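Local coordinates for protein putative phosphohistidine phosphatase SixA (Agrobacterium tumefaciens, PDB 2RFL) that is a putative phosphohistidine phosphatase of the SixA type, a histidine phosphatase superfamily member that probably removes phosphate from phosphorylated histidine, at residues T9-L14 and S99-Q104; A36-A41 and C66-Q71. All coordinates share one frame; numbering follows the deposited sequence.

Contact 1 (T9-L14 and S99-Q104)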
loop_
_atom_site.group_PDB
_atom_site.type_symbol
_atom_site.label_atom_id
_atom_site.label_comp_id
_atom_site.label_asym_id
_atom_site.label_seq_id
_atom_site.Cartn_x
_atom_site.Cartn_y
_atom_site.Cartn_z
ATOM N N THR A 9 -14.152 1.049 -5.442
ATOM C CA THR A 9 -13.962 1.007 -6.888
ATOM C C THR A 9 -12.489 1.249 -7.288
ATOM O O THR A 9 -12.085 0.981 -8.416
ATOM C CB THR A 9 -15.032 1.880 -7.630
ATOM O OG1 THR A 9 -14.649 3.252 -7.715
ATOM C CG2 THR A 9 -16.333 1.808 -6.905
ATOM N N ARG A 10 -11.696 1.733 -6.334
ATOM C CA ARG A 10 -10.247 1.874 -6.506
ATOM C C ARG A 10 -9.480 1.402 -5.270
ATOM O O ARG A 10 -9.750 1.868 -4.160
ATOM C CB ARG A 10 -9.834 3.320 -6.841
ATOM C CG ARG A 10 -8.330 3.439 -7.176
ATOM C CD ARG A 10 -7.990 4.620 -8.062
ATOM N NE ARG A 10 -8.417 4.426 -9.443
ATOM C CZ ARG A 10 -8.090 5.239 -10.441
ATOM N NH1 ARG A 10 -7.315 6.286 -10.209
ATOM N NH2 ARG A 10 -8.514 4.997 -11.669
ATOM N N VAL A 11 -8.528 0.492 -5.502
ATOM C CA VAL A 11 -7.610 -0.045 -4.496
ATOM C C VAL A 11 -6.175 0.437 -4.714
ATOM O O VAL A 11 -5.569 0.201 -5.752
ATOM C CB VAL A 11 -7.591 -1.600 -4.505
ATOM C CG1 VAL A 11 -6.391 -2.173 -3.767
ATOM C CG2 VAL A 11 -8.837 -2.144 -3.875
ATOM N N TYR A 12 -5.629 1.093 -3.708
ATOM C CA TYR A 12 -4.206 1.399 -3.691
ATOM C C TYR A 12 -3.517 0.453 -2.735
ATOM O O TYR A 12 -4.006 0.234 -1.599
ATOM C CB TYR A 12 -3.962 2.827 -3.246
ATOM C CG TYR A 12 -4.685 3.904 -4.052
ATOM C CD1 TYR A 12 -5.823 4.536 -3.537
ATOM C CD2 TYR A 12 -4.185 4.332 -5.316
ATOM C CE1 TYR A 12 -6.470 5.541 -4.268
ATOM C CE2 TYR A 12 -4.819 5.345 -6.048
ATOM C CZ TYR A 12 -5.962 5.938 -5.520
ATOM O OH TYR A 12 -6.600 6.936 -6.229
ATOM N N LEU A 13 -2.408 -0.115 -3.215
ATOM C CA LEU A 13 -1.541 -1.018 -2.460
ATOM C C LEU A 13 -0.111 -0.523 -2.352
ATOM O O LEU A 13 0.663 -0.581 -3.344
ATOM C CB LEU A 13 -1.484 -2.394 -3.142
ATOM C CG LEU A 13 -2.704 -3.259 -3.409
ATOM C CD1 LEU A 13 -2.211 -4.485 -4.126
ATOM C CD2 LEU A 13 -3.340 -3.634 -2.127
ATOM N N LEU A 14 0.240 -0.114 -1.132
ATOM C CA LEU A 14 1.481 0.571 -0.795
ATOM C C LEU A 14 2.359 -0.253 0.156
ATOM O O LEU A 14 2.003 -0.538 1.311
ATOM C CB LEU A 14 1.191 1.983 -0.181
ATOM C CG LEU A 14 2.386 2.853 0.310
ATOM C CD1 LEU A 14 3.412 3.194 -0.797
ATOM C CD2 LEU A 14 1.973 4.145 1.048
ATOM N N SER A 99 -9.741 -8.945 2.852
ATOM C CA SER A 99 -10.870 -8.736 3.709
ATOM C C SER A 99 -10.949 -7.288 4.212
ATOM O O SER A 99 -12.031 -6.724 4.313
ATOM C CB SER A 99 -10.753 -9.713 4.846
ATOM O OG SER A 99 -10.845 -11.016 4.316
ATOM N N LEU A 100 -9.813 -6.674 4.494
ATOM C CA LEU A 100 -9.784 -5.239 4.783
ATOM C C LEU A 100 -10.353 -4.352 3.653
ATOM O O LEU A 100 -11.049 -3.343 3.893
ATOM C CB LEU A 100 -8.366 -4.835 5.060
ATOM C CG LEU A 100 -7.809 -5.345 6.366
ATOM C CD1 LEU A 100 -6.616 -4.523 6.652
ATOM C CD2 LEU A 100 -8.836 -5.161 7.447
ATOM N N ILE A 101 -10.044 -4.759 2.431
ATOM C CA ILE A 101 -10.526 -4.121 1.241
ATOM C C ILE A 101 -12.037 -4.232 1.055
ATOM O O ILE A 101 -12.714 -3.210 1.077
ATOM C CB ILE A 101 -9.739 -4.558 0.018
ATOM C CG1 ILE A 101 -8.309 -4.027 0.105
ATOM C CG2 ILE A 101 -10.362 -3.978 -1.249
ATOM C CD1 ILE A 101 -7.380 -4.619 -0.914
ATOM N N ALA A 102 -12.559 -5.452 0.906
ATOM C CA ALA A 102 -13.974 -5.687 0.557
ATOM C C ALA A 102 -14.933 -5.241 1.649
ATOM O O ALA A 102 -16.047 -4.783 1.352
ATOM C CB ALA A 102 -14.200 -7.138 0.266
ATOM N N ALA A 103 -14.490 -5.403 2.902
ATOM C CA ALA A 103 -15.195 -4.889 4.079
ATOM C C ALA A 103 -15.695 -3.431 3.972
ATOM O O ALA A 103 -16.681 -3.099 4.549
ATOM C CB ALA A 103 -14.327 -5.071 5.372
ATOM N N GLN A 104 -15.000 -2.580 3.239
ATOM C CA GLN A 104 -15.284 -1.167 3.220
ATOM C C GLN A 104 -16.327 -0.846 2.142
ATOM O O GLN A 104 -16.016 -0.252 1.107
ATOM C CB GLN A 104 -14.003 -0.383 3.009
ATOM C CG GLN A 104 -12.814 -0.878 3.769
ATOM C CD GLN A 104 -13.031 -1.041 5.285
ATOM O OE1 GLN A 104 -13.838 -0.365 5.909
ATOM N NE2 GLN A 104 -12.283 -1.938 5.869
#

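Contact 2 (A36-A41 and C66-Q71)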
loop_
_atom_site.group_PDB
_atom_site.type_symbol
_atom_site.label_atom_id
_atom_site.label_comp_id
_atom_site.label_asym_id
_atom_site.label_seq_id
_atom_site.Cartn_x
_atom_site.Cartn_y
_atom_site.Cartn_z
ATOM N N ALA A 36 17.256 6.914 2.773
ATOM C CA ALA A 36 16.737 6.610 1.451
ATOM C C ALA A 36 15.244 6.186 1.446
ATOM O O ALA A 36 14.450 6.605 0.565
ATOM C CB ALA A 36 17.579 5.592 0.786
ATOM N N GLY A 37 14.895 5.346 2.431
ATOM C CA GLY A 37 13.521 5.019 2.791
ATOM C C GLY A 37 12.636 6.220 3.018
ATOM O O GLY A 37 11.554 6.308 2.450
ATOM N N PHE A 38 13.084 7.152 3.840
ATOM C CA PHE A 38 12.388 8.457 3.942
ATOM C C PHE A 38 12.178 9.253 2.643
ATOM O O PHE A 38 11.143 9.886 2.453
ATOM C CB PHE A 38 13.101 9.369 4.927
ATOM C CG PHE A 38 12.622 9.228 6.318
ATOM C CD1 PHE A 38 11.271 9.460 6.629
ATOM C CD2 PHE A 38 13.524 8.907 7.341
ATOM C CE1 PHE A 38 10.832 9.367 7.978
ATOM C CE2 PHE A 38 13.108 8.791 8.663
ATOM C CZ PHE A 38 11.781 9.022 9.007
ATOM N N ALA A 39 13.189 9.243 1.788
ATOM C CA ALA A 39 13.195 10.053 0.586
ATOM C C ALA A 39 12.246 9.498 -0.457
ATOM O O ALA A 39 11.527 10.275 -1.063
ATOM C CB ALA A 39 14.625 10.198 0.026
ATOM N N GLU A 40 12.256 8.172 -0.636
ATOM C CA GLU A 40 11.455 7.439 -1.614
ATOM C C GLU A 40 9.961 7.626 -1.365
ATOM O O GLU A 40 9.174 7.806 -2.286
ATOM C CB GLU A 40 11.646 5.943 -1.405
ATOM C CG GLU A 40 12.800 5.225 -2.021
ATOM C CD GLU A 40 12.779 3.694 -1.667
ATOM O OE1 GLU A 40 11.838 3.198 -0.980
ATOM O OE2 GLU A 40 13.742 2.994 -2.078
ATOM N N ALA A 41 9.570 7.476 -0.107
ATOM C CA ALA A 41 8.188 7.550 0.254
ATOM C C ALA A 41 7.662 8.949 -0.010
ATOM O O ALA A 41 6.536 9.115 -0.455
ATOM C CB ALA A 41 7.995 7.151 1.710
ATOM N N CYS A 66 5.532 1.828 9.017
ATOM C CA CYS A 66 4.342 1.942 8.190
ATOM C C CYS A 66 3.752 3.257 8.535
ATOM O O CYS A 66 3.315 3.985 7.678
ATOM C CB CYS A 66 3.335 0.818 8.461
ATOM S SG CYS A 66 3.623 -0.646 7.445
ATOM N N ARG A 67 3.790 3.560 9.814
ATOM C CA ARG A 67 3.325 4.800 10.347
ATOM C C ARG A 67 3.991 6.021 9.659
ATOM O O ARG A 67 3.303 6.885 9.139
ATOM C CB ARG A 67 3.541 4.762 11.856
ATOM C CG ARG A 67 2.467 3.966 12.544
ATOM C CD ARG A 67 2.550 4.224 14.033
ATOM N NE ARG A 67 1.418 3.705 14.787
ATOM C CZ ARG A 67 0.263 4.356 14.997
ATOM N NH1 ARG A 67 0.055 5.554 14.490
ATOM N NH2 ARG A 67 -0.702 3.803 15.721
ATOM N N GLN A 68 5.330 6.021 9.621
ATOM C CA GLN A 68 6.133 7.065 8.990
ATOM C C GLN A 68 5.847 7.048 7.480
ATOM O O GLN A 68 5.595 8.123 6.901
ATOM C CB GLN A 68 7.637 6.921 9.269
ATOM C CG GLN A 68 8.095 7.005 10.729
ATOM C CD GLN A 68 9.463 6.268 10.986
ATOM O OE1 GLN A 68 9.921 5.402 10.225
ATOM N NE2 GLN A 68 10.047 6.569 12.087
ATOM N N THR A 69 5.825 5.857 6.858
ATOM C CA THR A 69 5.436 5.807 5.443
ATOM C C THR A 69 4.145 6.641 5.242
ATOM O O THR A 69 4.157 7.572 4.435
ATOM C CB THR A 69 5.312 4.345 4.846
ATOM O OG1 THR A 69 6.518 3.593 5.099
ATOM C CG2 THR A 69 5.100 4.382 3.334
ATOM N N THR A 70 3.087 6.343 6.020
ATOM C CA THR A 70 1.749 7.011 5.953
ATOM C C THR A 70 1.815 8.539 6.161
ATOM O O THR A 70 1.226 9.280 5.385
ATOM C CB THR A 70 0.661 6.325 6.898
ATOM O OG1 THR A 70 0.193 5.094 6.313
ATOM C CG2 THR A 70 -0.535 7.221 7.160
ATOM N N GLN A 71 2.557 8.983 7.190
ATOM C CA GLN A 71 2.884 10.376 7.403
ATOM C C GLN A 71 3.439 11.107 6.163
ATOM O O GLN A 71 3.241 12.301 5.983
ATOM C CB GLN A 71 3.814 10.526 8.616
ATOM C CG GLN A 71 3.185 10.079 9.955
ATOM C CD GLN A 71 4.152 10.019 11.156
ATOM O OE1 GLN A 71 5.273 10.544 11.111
ATOM N NE2 GLN A 71 3.707 9.357 12.241
#

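Contact 1 (T9-L14 and S99-Q104)
Val11 and Ile101 mark the closest approach of the two backbones, with Val11 CA and Ile101 CA 7.6 Å apart, a gap bridged by side chains alone. Residues 10-14 run as an extended strand, while 99-104 hold the last part of helix 98-102 and the turn that leads out of it, lying over one face of the strand. The turn is closed from within: the carboxamide of Gln104 folds back so that NE2 donates to Leu100 O at 2.7 Å. The donor lies in the carbonyl plane, on a lone pair, and the N-H points at the oxygen with an angle of 155°. Gln104 N also reaches Ile101 O.

Across the contact everything is aliphatic. Val11 and Ile101 both point their CB atoms at the opposite segment and meet nearly at right angles. With CG1 anti to the backbone N (chi1 164°), Val11 turns CG2 in between CG2 and CD1 of Ile101. CG2 of Val11 presses on CG2 of Ile101 at 3.5 Å, a snug methyl-methyl contact, whereas CG1 of Val11 sits 3.9 Å from the terminal CD1 of Ile101. Leu13, two residues further along the strand, adds a looser touch from CD2 to CD1 of Ile101 at 4.3 Å. Ile101 thus rests on the strand chiefly at Val11. Met126 of helix 118-127 packs on both Val11 and Ile101, and Leu112 of the neighbouring strand meets Ile101 as well.

Tyr12 points to the other side of the sheet, where CG of Arg10 lies 3.8 Å above its ring plane, offset toward the rim. A short helix laid by a buried isoleucine onto a central strand, beside a longer helix on the same face, belongs to the alpha-beta-alpha sandwich of the histidine phosphatases.

Contact 2 (A36-A41 and C66-Q71)
Ala41 and Thr69 make the apolar part of this helix-to-helix contact. Their CA atoms come within 6.1 Å, a close approach that the small Ala41 permits, and its methyl CB lies 4.3 Å from CG2 of Thr69. Both residues are buried.

The second part is a meeting of ring and amide nearer the surface. Phe38 reaches across with the far end of its ring, and CZ comes to 4.1 Å from the amide carbon CD of Gln68. The two planes are inclined by 43°, and the groups meet at a slant. Gln68 gets there by running extended beyond CG (chi2 156°).

OE1 of Gln68 and OG1 of Thr69 find partners outside the two segments. OE1 accepts from Leu33 N, in the loop just before the Phe38 helix and touching the Phe38 ring, which helps fix the amide beside that ring. OG1 bonds to Arg65 O one turn back in its own helix and to Ala17 N in the loop after strand 10-15, which leaves CG2 to meet Ala41. Between the two segments only van der Waals packing operates, while hydrogen bonds to loop residues Leu33 and Ala17, and one within the helix, help hold Gln68 and Thr69 in place.

From the N terminus the chain enters strand 10-15, passes the loop holding His16, part of the family's Arg-His signature, and runs through helix 35-51, strand 57-60 and helix 64-77. Contact 2 closes the smaller loop, joining helices 35-51 and 64-77. It is nested within the much larger loop that contact 1 closes when, after strand 82-85, helix 98-102 returns to the first strand. The contacts lie on opposite sides of the chain's centre, with their own centres about 20 Å apart. They nevertheless touch, where CD2 of Leu14 packs 3.9 Å from CG2 of Thr69, linking the end of the central strand to helix 64-77.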